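Long-range contacts in CG11900 (PDB 3NQW), which hydrolyses the alarmone ppGpp to GDP and diphosphate with the help of manganese, and takes part in the response to starvation: residues 123-128 with 166-171; 115-120 with 159-164; 10-15 with 77-82. All blocks are in the same frame, centred on the assembly; numbering follows the deposited sequence.

In the fold
In this all-helical HD-family hydrolase, interaction 3 comes first along the chain, closing before the other two begin. It joins the N-terminal helix 7-19 to the end of helix 72-79. Interactions 1 and 2 alternate their segments and lie side by side, their centres about 11 Å apart: both set helix 114-133 against helix 163-176 or the turn leading into it, with salt-bridged Asp170 and Arg159 linking them. The centre of interaction 3 lies about 26 Å from interaction 1's and 22 Å from interaction 2's. The C-terminal helix is thus packed along the helix that supplies Asp123 to the manganese site, while interaction 3 fastens the N-terminal helix on the opposite side of the chain's centre from interaction 1.

Interaction 1 (123-128 with 166-171); sequences DKLDNL and ELKLDE. With MN (manganese (II) ion), chain C.
Leu169 meets segment 123-128 of helix 114-133 through a single methyl group, CD2, and the contact is almost wholly apolar. Its CG lies beside the backbone N and anti to the carbonyl carbon (chi1 -83°), and from there CD2 reaches the backbone of Leu125, coming to 4.0 Å from Leu125 N. The same CD2 is 4.3 Å from Leu125 CB and 4.4 Å from Leu128 CD1, and brushes CB of Lys124, so it touches residues from neighbouring turns of the opposing helix, Lys124 and Leu125 in one, Leu128 in the next. Leu125 returns the contact one residue earlier, where its CD2 packs 4.2 Å from Lys168 CB. These are ordinary van der Waals distances; the axes of the two short segments come no nearer than 10.1 Å.

The charged groups turn elsewhere. Lys168 lends its aliphatic base to Leu125, but its NZ runs off to a salt bridge with Glu47. Lys124 likewise touches Leu169 through CB alone, its NZ making a weak hydrogen bond to Gln105.

Metal coordination occupies a different side of helix 114-133. Asp123 OD1 binds the manganese ion at 2.3 Å, while OD2 of the same carboxylate stays 3.4 Å from the metal. Asp63 OD2 is a second ligand, and His36 belongs to the same site. Such a histidine and aspartate cluster defines the HD family of phosphohydrolases. Helix 114-133 thus carries a metal ligand on one side and packing leucines on another.

The two segments run in roughly the same direction, 29° apart. Helix 141-158 completes the apolar layer, Val155 touching Leu169 while Tyr147 and Phe148 cover Leu128; Ile172 and Phe173 of helix 163-176 extend it, and helix 34-45 lies against Asp123 and Asp126.

Interaction 2 (115-120 with 159-164); sequences RAKLIK and RGTNAN
Lys117 can be followed outward along Thr161. Its CB lies 3.4 Å from Thr161 OG1 and 3.8 Å from Thr161 CG2, set against the fork between the threonine's two branches. CG stays near the same hydroxyl, and CD comes to 3.0 Å from Thr161 OG1. The chain is extended beyond CG, which carries it past the threonine, until NZ ends a long 4.5 Å from Arg159 O. The hydroxyl has its polar partner elsewhere, in a hydrogen bond with Leu158 O at the end of helix 141-158. The contact sets helix 114-133 against the tight connection between the last two helices, where Gly160 has a positive phi of 85° and Asn162 takes the N-cap position of helix 163-176. Asn162 OD1 accepts a weak bond from Asn164 N, bent to 128° at the hydrogen, and another hydrogen bond from Leu165 N. The CB of Asn162 points to the other helix, 3.9 Å from Leu118 CD2, the two side chains meeting at about a right angle. That leucine methyl also packs against Thr161 CG2, the branch anti to the threonine's backbone N.

Interaction 3 (10-15 with 77-82); sequences MECLQY and KLFGPD
Phe79 presents a ring face to Cys12. The sulfur SG sits 4.5 Å from the ring centroid and only 14° off the normal, a sulfur-aromatic contact, while Cys12 CB touches off-centre, 3.6 Å from Phe79 CE2. The opposite face is covered by Leu78 CB, 3.6 Å above the plane, and Tyr15 CD1 stands at the ring's edge, 4.0 Å from Phe79 CE1. Glu11 OE1 approaches Phe79 CE2 with its carboxylate nearly perpendicular to the ring. An alanine in place of Phe79 would probably open a gap between Cys12 and Leu78 and leave the cysteine sulfur without its aromatic face. In this HD-type helical fold the ring thus joins the N-terminal helix 7-19 to the end of helix 72-79, where Gly80, with a positive phi of 97°, is the first residue to leave the helical conformation and occupies the N-cap position of helix 81-89. Leu78 reaches back as well, laying CD1 over one face of the Tyr15 ring. In the next shell, Lys8 NZ forms a salt bridge with Glu11 OE1 and a hydrogen bond to Leu78 O, tying both segments together. Met57 and Leu61 pack on Cys12 and Phe79, and Ile38 of the second subunit lies against Leu13.

Interaction 1 (123-128 with 166-171)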
loop_
_atom_site.group_PDB
_atom_site.type_symbol
_atom_site.label_atom_id
_atom_site.label_comp_id
_atom_site.label_asym_id
_atom_site.label_seq_id
_atom_site.Cartn_x
_atom_site.Cartn_y
_atom_site.Cartn_z
ATOM N N ASP A 123 1.438 15.910 0.278
ATOM C CA ASP A 123 2.004 15.483 1.571
ATOM C C ASP A 123 1.361 16.314 2.669
ATOM O O ASP A 123 0.949 15.803 3.712
ATOM C CB ASP A 123 3.516 15.729 1.552
ATOM C CG ASP A 123 4.260 15.085 2.720
ATOM O OD1 ASP A 123 3.664 14.391 3.567
ATOM O OD2 ASP A 123 5.483 15.282 2.778
ATOM N N LYS A 124 1.283 17.613 2.408
ATOM C CA LYS A 124 0.668 18.526 3.352
ATOM C C LYS A 124 -0.830 18.247 3.435
ATOM O O LYS A 124 -1.352 17.999 4.521
ATOM C CB LYS A 124 0.905 19.982 2.945
ATOM C CG LYS A 124 2.362 20.434 3.056
ATOM C CD LYS A 124 2.903 20.341 4.486
ATOM C CE LYS A 124 4.371 20.732 4.508
ATOM N NZ LYS A 124 5.128 19.898 3.511
ATOM N N LEU A 125 -1.521 18.264 2.299
ATOM C CA LEU A 125 -2.957 18.013 2.306
ATOM C C LEU A 125 -3.316 16.816 3.176
ATOM O O LEU A 125 -4.126 16.940 4.096
ATOM C CB LEU A 125 -3.478 17.786 0.887
ATOM C CG LEU A 125 -4.995 17.608 0.730
ATOM C CD1 LEU A 125 -5.763 18.711 1.437
ATOM C CD2 LEU A 125 -5.323 17.603 -0.762
ATOM N N ASP A 126 -2.708 15.666 2.898
ATOM C CA ASP A 126 -2.990 14.467 3.674
ATOM C C ASP A 126 -2.805 14.697 5.175
ATOM O O ASP A 126 -3.732 14.504 5.961
ATOM C CB ASP A 126 -2.109 13.296 3.226
ATOM C CG ASP A 126 -2.359 12.040 4.046
ATOM O OD1 ASP A 126 -3.490 11.504 4.005
ATOM O OD2 ASP A 126 -1.425 11.588 4.743
ATOM N N ASN A 127 -1.612 15.110 5.578
ATOM C CA ASN A 127 -1.355 15.344 6.989
ATOM C C ASN A 127 -2.400 16.254 7.605
ATOM O O ASN A 127 -2.978 15.925 8.634
ATOM C CB ASN A 127 0.036 15.944 7.182
ATOM C CG ASN A 127 1.139 14.950 6.915
ATOM O OD1 ASN A 127 2.209 15.312 6.418
ATOM N ND2 ASN A 127 0.895 13.685 7.254
ATOM N N LEU A 128 -2.649 17.393 6.970
ATOM C CA LEU A 128 -3.632 18.329 7.488
ATOM C C LEU A 128 -4.968 17.653 7.714
ATOM O O LEU A 128 -5.550 17.750 8.792
ATOM C CB LEU A 128 -3.812 19.502 6.535
ATOM C CG LEU A 128 -2.670 20.518 6.566
ATOM C CD1 LEU A 128 -3.074 21.743 5.773
ATOM C CD2 LEU A 128 -2.363 20.910 8.003
ATOM N N GLU A 166 -4.258 22.841 -4.224
ATOM C CA GLU A 166 -4.194 24.113 -3.501
ATOM C C GLU A 166 -5.564 24.642 -3.151
ATOM O O GLU A 166 -5.742 25.329 -2.144
ATOM C CB GLU A 166 -3.473 25.151 -4.342
ATOM C CG GLU A 166 -2.013 24.870 -4.523
ATOM C CD GLU A 166 -1.475 25.494 -5.789
ATOM O OE1 GLU A 166 -0.636 24.835 -6.446
ATOM O OE2 GLU A 166 -1.888 26.636 -6.122
ATOM N N LEU A 167 -6.531 24.335 -4.000
ATOM C CA LEU A 167 -7.896 24.777 -3.769
ATOM C C LEU A 167 -8.398 24.057 -2.515
ATOM O O LEU A 167 -9.004 24.669 -1.644
ATOM C CB LEU A 167 -8.745 24.425 -4.992
ATOM C CG LEU A 167 -9.602 25.526 -5.612
ATOM C CD1 LEU A 167 -9.960 25.181 -7.054
ATOM C CD2 LEU A 167 -10.850 25.721 -4.757
ATOM N N LYS A 168 -8.128 22.758 -2.432
ATOM C CA LYS A 168 -8.536 21.970 -1.285
ATOM C C LYS A 168 -7.733 22.409 -0.070
ATOM O O LYS A 168 -8.273 22.542 1.025
ATOM C CB LYS A 168 -8.320 20.490 -1.568
ATOM C CG LYS A 168 -9.170 20.006 -2.716
ATOM C CD LYS A 168 -8.503 18.889 -3.473
ATOM C CE LYS A 168 -9.477 18.217 -4.417
ATOM N NZ LYS A 168 -10.350 17.221 -3.737
ATOM N N LEU A 169 -6.437 22.635 -0.260
ATOM C CA LEU A 169 -5.592 23.089 0.835
ATOM C C LEU A 169 -6.294 24.266 1.478
ATOM O O LEU A 169 -6.465 24.306 2.685
ATOM C CB LEU A 169 -4.233 23.528 0.300
ATOM C CG LEU A 169 -3.289 22.356 0.093
ATOM C CD1 LEU A 169 -2.255 22.695 -0.964
ATOM C CD2 LEU A 169 -2.656 21.987 1.432
ATOM N N ASP A 170 -6.702 25.214 0.645
ATOM C CA ASP A 170 -7.395 26.405 1.101
ATOM C C ASP A 170 -8.665 26.076 1.857
ATOM O O ASP A 170 -9.062 26.801 2.770
ATOM C CB ASP A 170 -7.733 27.290 -0.089
ATOM C CG ASP A 170 -6.515 27.960 -0.660
ATOM O OD1 ASP A 170 -6.385 28.001 -1.908
ATOM O OD2 ASP A 170 -5.686 28.453 0.150
ATOM N N GLU A 171 -9.314 24.992 1.455
ATOM C CA GLU A 171 -10.529 24.566 2.113
ATOM C C GLU A 171 -10.272 24.255 3.575
ATOM O O GLU A 171 -11.111 24.522 4.430
ATOM C CB GLU A 171 -11.097 23.346 1.397
ATOM C CG GLU A 171 -11.763 23.726 0.095
ATOM C CD GLU A 171 -12.955 24.645 0.332
ATOM O OE1 GLU A 171 -14.058 24.129 0.630
ATOM O OE2 GLU A 171 -12.778 25.885 0.249
HETATM MN MN MN C . 4.686 12.598 4.654
#

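Interaction 2 (115-120 with 159-164)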
loop_
_atom_site.group_PDB
_atom_site.type_symbol
_atom_site.label_atom_id
_atom_site.label_comp_id
_atom_site.label_asym_id
_atom_site.label_seq_id
_atom_site.Cartn_x
_atom_site.Cartn_y
_atom_site.Cartn_z
ATOM N N ARG A 115 7.237 19.055 -10.316
ATOM C CA ARG A 115 6.926 17.697 -9.882
ATOM C C ARG A 115 7.084 17.511 -8.374
ATOM O O ARG A 115 6.243 16.879 -7.730
ATOM C CB ARG A 115 7.824 16.698 -10.616
ATOM C CG ARG A 115 7.812 16.825 -12.131
ATOM C CD ARG A 115 8.870 15.915 -12.751
ATOM N NE ARG A 115 8.479 14.504 -12.768
ATOM C CZ ARG A 115 9.333 13.483 -12.853
ATOM N NH1 ARG A 115 8.881 12.229 -12.872
ATOM N NH2 ARG A 115 10.641 13.713 -12.893
ATOM N N ALA A 116 8.164 18.059 -7.819
ATOM C CA ALA A 116 8.428 17.948 -6.383
ATOM C C ALA A 116 7.453 18.801 -5.575
ATOM O O ALA A 116 7.177 18.505 -4.415
ATOM C CB ALA A 116 9.881 18.354 -6.064
ATOM N N LYS A 117 6.938 19.866 -6.172
ATOM C CA LYS A 117 5.988 20.695 -5.449
ATOM C C LYS A 117 4.703 19.892 -5.287
ATOM O O LYS A 117 4.056 19.951 -4.243
ATOM C CB LYS A 117 5.683 21.996 -6.202
ATOM C CG LYS A 117 6.832 23.009 -6.330
ATOM C CD LYS A 117 6.278 24.332 -6.867
ATOM C CE LYS A 117 7.321 25.226 -7.538
ATOM N NZ LYS A 117 6.669 26.286 -8.391
ATOM N N LEU A 118 4.337 19.135 -6.324
ATOM C CA LEU A 118 3.116 18.320 -6.291
ATOM C C LEU A 118 3.094 17.407 -5.092
ATOM O O LEU A 118 2.086 17.332 -4.398
ATOM C CB LEU A 118 2.996 17.467 -7.546
ATOM C CG LEU A 118 2.632 18.188 -8.836
ATOM C CD1 LEU A 118 2.436 17.147 -9.907
ATOM C CD2 LEU A 118 1.373 19.003 -8.648
ATOM N N ILE A 119 4.202 16.699 -4.872
ATOM C CA ILE A 119 4.319 15.799 -3.728
ATOM C C ILE A 119 4.231 16.611 -2.437
ATOM O O ILE A 119 3.459 16.287 -1.541
ATOM C CB ILE A 119 5.675 15.015 -3.697
ATOM C CG1 ILE A 119 5.770 14.021 -4.859
ATOM C CG2 ILE A 119 5.803 14.269 -2.367
ATOM C CD1 ILE A 119 6.735 14.424 -5.976
ATOM N N LYS A 120 5.015 17.674 -2.345
ATOM C CA LYS A 120 5.010 18.479 -1.148
ATOM C C LYS A 120 3.633 18.973 -0.769
ATOM O O LYS A 120 3.292 18.995 0.410
ATOM C CB LYS A 120 5.964 19.646 -1.319
ATOM C CG LYS A 120 7.409 19.232 -1.410
ATOM C CD LYS A 120 8.259 20.473 -1.345
ATOM C CE LYS A 120 9.721 20.174 -1.265
ATOM N NZ LYS A 120 10.323 21.428 -0.808
ATOM N N ARG A 159 2.395 27.183 -3.806
ATOM C CA ARG A 159 1.277 27.548 -4.677
ATOM C C ARG A 159 1.718 27.737 -6.130
ATOM O O ARG A 159 2.913 27.717 -6.432
ATOM C CB ARG A 159 0.610 28.840 -4.164
ATOM C CG ARG A 159 0.540 28.989 -2.621
ATOM C CD ARG A 159 -0.403 30.114 -2.170
ATOM N NE ARG A 159 -1.802 29.730 -2.367
ATOM C CZ ARG A 159 -2.550 29.107 -1.458
ATOM N NH1 ARG A 159 -2.047 28.801 -0.269
ATOM N NH2 ARG A 159 -3.795 28.765 -1.750
ATOM N N GLY A 160 0.754 27.931 -7.028
ATOM C CA GLY A 160 1.073 28.099 -8.440
ATOM C C GLY A 160 1.209 26.751 -9.136
ATOM O O GLY A 160 1.229 26.661 -10.371
ATOM N N THR A 161 1.287 25.696 -8.323
ATOM C CA THR A 161 1.436 24.324 -8.804
ATOM C C THR A 161 0.101 23.700 -9.225
ATOM O O THR A 161 -0.288 23.803 -10.391
ATOM C CB THR A 161 2.105 23.428 -7.725
ATOM O OG1 THR A 161 3.263 24.092 -7.203
ATOM C CG2 THR A 161 2.528 22.091 -8.317
ATOM N N ASN A 162 -0.608 23.068 -8.292
ATOM C CA ASN A 162 -1.883 22.424 -8.623
ATOM C C ASN A 162 -3.067 23.243 -8.121
ATOM O O ASN A 162 -3.288 23.382 -6.921
ATOM C CB ASN A 162 -1.918 20.998 -8.042
ATOM C CG ASN A 162 -2.956 20.107 -8.713
ATOM O OD1 ASN A 162 -4.129 20.116 -8.351
ATOM N ND2 ASN A 162 -2.522 19.343 -9.702
ATOM N N ALA A 163 -3.818 23.798 -9.062
ATOM C CA ALA A 163 -4.978 24.613 -8.727
ATOM C C ALA A 163 -6.020 23.794 -7.981
ATOM O O ALA A 163 -6.867 24.341 -7.280
ATOM C CB ALA A 163 -5.594 25.195 -9.997
ATOM N N ASN A 164 -5.970 22.479 -8.135
ATOM C CA ASN A 164 -6.946 21.656 -7.457
ATOM C C ASN A 164 -6.534 21.319 -6.033
ATOM O O ASN A 164 -7.316 21.483 -5.101
ATOM C CB ASN A 164 -7.201 20.383 -8.245
ATOM C CG ASN A 164 -8.384 19.617 -7.712
ATOM O OD1 ASN A 164 -9.237 20.184 -7.020
ATOM N ND2 ASN A 164 -8.454 18.326 -8.032
#

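Interaction 3 (10-15 with 77-82)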
loop_
_atom_site.group_PDB
_atom_site.type_symbol
_atom_site.label_atom_id
_atom_site.label_comp_id
_atom_site.label_asym_id
_atom_site.label_seq_id
_atom_site.Cartn_x
_atom_site.Cartn_y
_atom_site.Cartn_z
ATOM N N MET A 10 5.089 -1.379 -8.565
ATOM C CA MET A 10 4.640 -2.351 -7.615
ATOM C C MET A 10 5.773 -2.712 -6.667
ATOM O O MET A 10 5.556 -2.916 -5.462
ATOM C CB MET A 10 4.098 -3.554 -8.376
ATOM C CG MET A 10 2.826 -3.216 -9.217
ATOM S SD MET A 10 1.450 -2.432 -8.269
ATOM C CE MET A 10 1.007 -3.708 -7.089
ATOM N N GLU A 11 6.991 -2.770 -7.208
ATOM C CA GLU A 11 8.179 -3.069 -6.406
ATOM C C GLU A 11 8.466 -1.873 -5.490
ATOM O O GLU A 11 9.070 -2.007 -4.417
ATOM C CB GLU A 11 9.375 -3.307 -7.313
ATOM C CG GLU A 11 10.528 -3.885 -6.557
ATOM C CD GLU A 11 11.794 -3.863 -7.358
ATOM O OE1 GLU A 11 11.995 -2.910 -8.142
ATOM O OE2 GLU A 11 12.602 -4.791 -7.193
ATOM N N CYS A 12 8.033 -0.702 -5.948
ATOM C CA CYS A 12 8.200 0.504 -5.181
ATOM C C CYS A 12 7.136 0.559 -4.086
ATOM O O CYS A 12 7.412 0.955 -2.948
ATOM C CB CYS A 12 8.083 1.725 -6.081
ATOM S SG CYS A 12 8.178 3.265 -5.148
ATOM N N LEU A 13 5.912 0.171 -4.437
ATOM C CA LEU A 13 4.795 0.149 -3.491
ATOM C C LEU A 13 5.166 -0.823 -2.385
ATOM O O LEU A 13 4.976 -0.557 -1.199
ATOM C CB LEU A 13 3.527 -0.367 -4.173
ATOM C CG LEU A 13 2.150 0.025 -3.631
ATOM C CD1 LEU A 13 1.220 -1.163 -3.778
ATOM C CD2 LEU A 13 2.246 0.461 -2.189
ATOM N N GLN A 14 5.692 -1.966 -2.814
ATOM C CA GLN A 14 6.118 -3.033 -1.924
ATOM C C GLN A 14 7.251 -2.547 -1.038
ATOM O O GLN A 14 7.265 -2.782 0.169
ATOM C CB GLN A 14 6.593 -4.221 -2.758
ATOM C CG GLN A 14 6.889 -5.479 -1.956
ATOM C CD GLN A 14 7.167 -6.691 -2.852
ATOM O OE1 GLN A 14 8.293 -6.903 -3.329
ATOM N NE2 GLN A 14 6.123 -7.479 -3.105
ATOM N N TYR A 15 8.200 -1.852 -1.649
ATOM C CA TYR A 15 9.341 -1.348 -0.913
ATOM C C TYR A 15 8.920 -0.311 0.135
ATOM O O TYR A 15 9.339 -0.376 1.289
ATOM C CB TYR A 15 10.347 -0.765 -1.895
ATOM C CG TYR A 15 11.599 -0.274 -1.238
ATOM C CD1 TYR A 15 11.956 1.069 -1.307
ATOM C CD2 TYR A 15 12.439 -1.150 -0.557
ATOM C CE1 TYR A 15 13.118 1.529 -0.721
ATOM C CE2 TYR A 15 13.606 -0.696 0.032
ATOM C CZ TYR A 15 13.938 0.646 -0.054
ATOM O OH TYR A 15 15.094 1.107 0.531
ATOM N N LYS A 77 19.420 2.855 -7.038
ATOM C CA LYS A 77 19.751 1.500 -7.456
ATOM C C LYS A 77 18.540 0.713 -7.937
ATOM O O LYS A 77 18.628 -0.053 -8.898
ATOM C CB LYS A 77 20.393 0.747 -6.293
ATOM C CG LYS A 77 20.758 -0.691 -6.597
ATOM C CD LYS A 77 20.955 -1.503 -5.310
ATOM C CE LYS A 77 19.651 -1.570 -4.508
ATOM N NZ LYS A 77 19.758 -2.238 -3.188
ATOM N N LEU A 78 17.412 0.921 -7.263
ATOM C CA LEU A 78 16.158 0.230 -7.554
ATOM C C LEU A 78 15.208 0.900 -8.539
ATOM O O LEU A 78 14.541 0.209 -9.307
ATOM C CB LEU A 78 15.400 0.003 -6.247
ATOM C CG LEU A 78 15.984 -1.053 -5.331
ATOM C CD1 LEU A 78 15.434 -0.931 -3.919
ATOM C CD2 LEU A 78 15.651 -2.395 -5.932
ATOM N N PHE A 79 15.145 2.230 -8.523
ATOM C CA PHE A 79 14.215 2.942 -9.389
ATOM C C PHE A 79 14.769 4.011 -10.315
ATOM O O PHE A 79 14.035 4.522 -11.161
ATOM C CB PHE A 79 13.111 3.540 -8.525
ATOM C CG PHE A 79 12.569 2.582 -7.520
ATOM C CD1 PHE A 79 12.859 2.733 -6.168
ATOM C CD2 PHE A 79 11.831 1.480 -7.935
ATOM C CE1 PHE A 79 12.422 1.792 -5.237
ATOM C CE2 PHE A 79 11.390 0.532 -7.018
ATOM C CZ PHE A 79 11.689 0.690 -5.665
ATOM N N GLY A 80 16.035 4.378 -10.145
ATOM C CA GLY A 80 16.633 5.366 -11.032
ATOM C C GLY A 80 16.697 6.815 -10.589
ATOM O O GLY A 80 16.042 7.204 -9.626
ATOM N N PRO A 81 17.486 7.649 -11.293
ATOM C CA PRO A 81 17.625 9.068 -10.956
ATOM C C PRO A 81 16.281 9.739 -11.029
ATOM O O PRO A 81 15.951 10.581 -10.208
ATOM C CB PRO A 81 18.564 9.596 -12.033
ATOM C CG PRO A 81 19.377 8.406 -12.382
ATOM C CD PRO A 81 18.328 7.318 -12.451
ATOM N N ASP A 82 15.518 9.364 -12.045
ATOM C CA ASP A 82 14.189 9.900 -12.253
ATOM C C ASP A 82 13.437 9.945 -10.926
ATOM O O ASP A 82 12.948 10.992 -10.519
ATOM C CB ASP A 82 13.469 9.006 -13.261
ATOM C CG ASP A 82 14.002 7.576 -13.246
ATOM O OD1 ASP A 82 15.152 7.352 -13.722
ATOM O OD2 ASP A 82 13.271 6.682 -12.751
#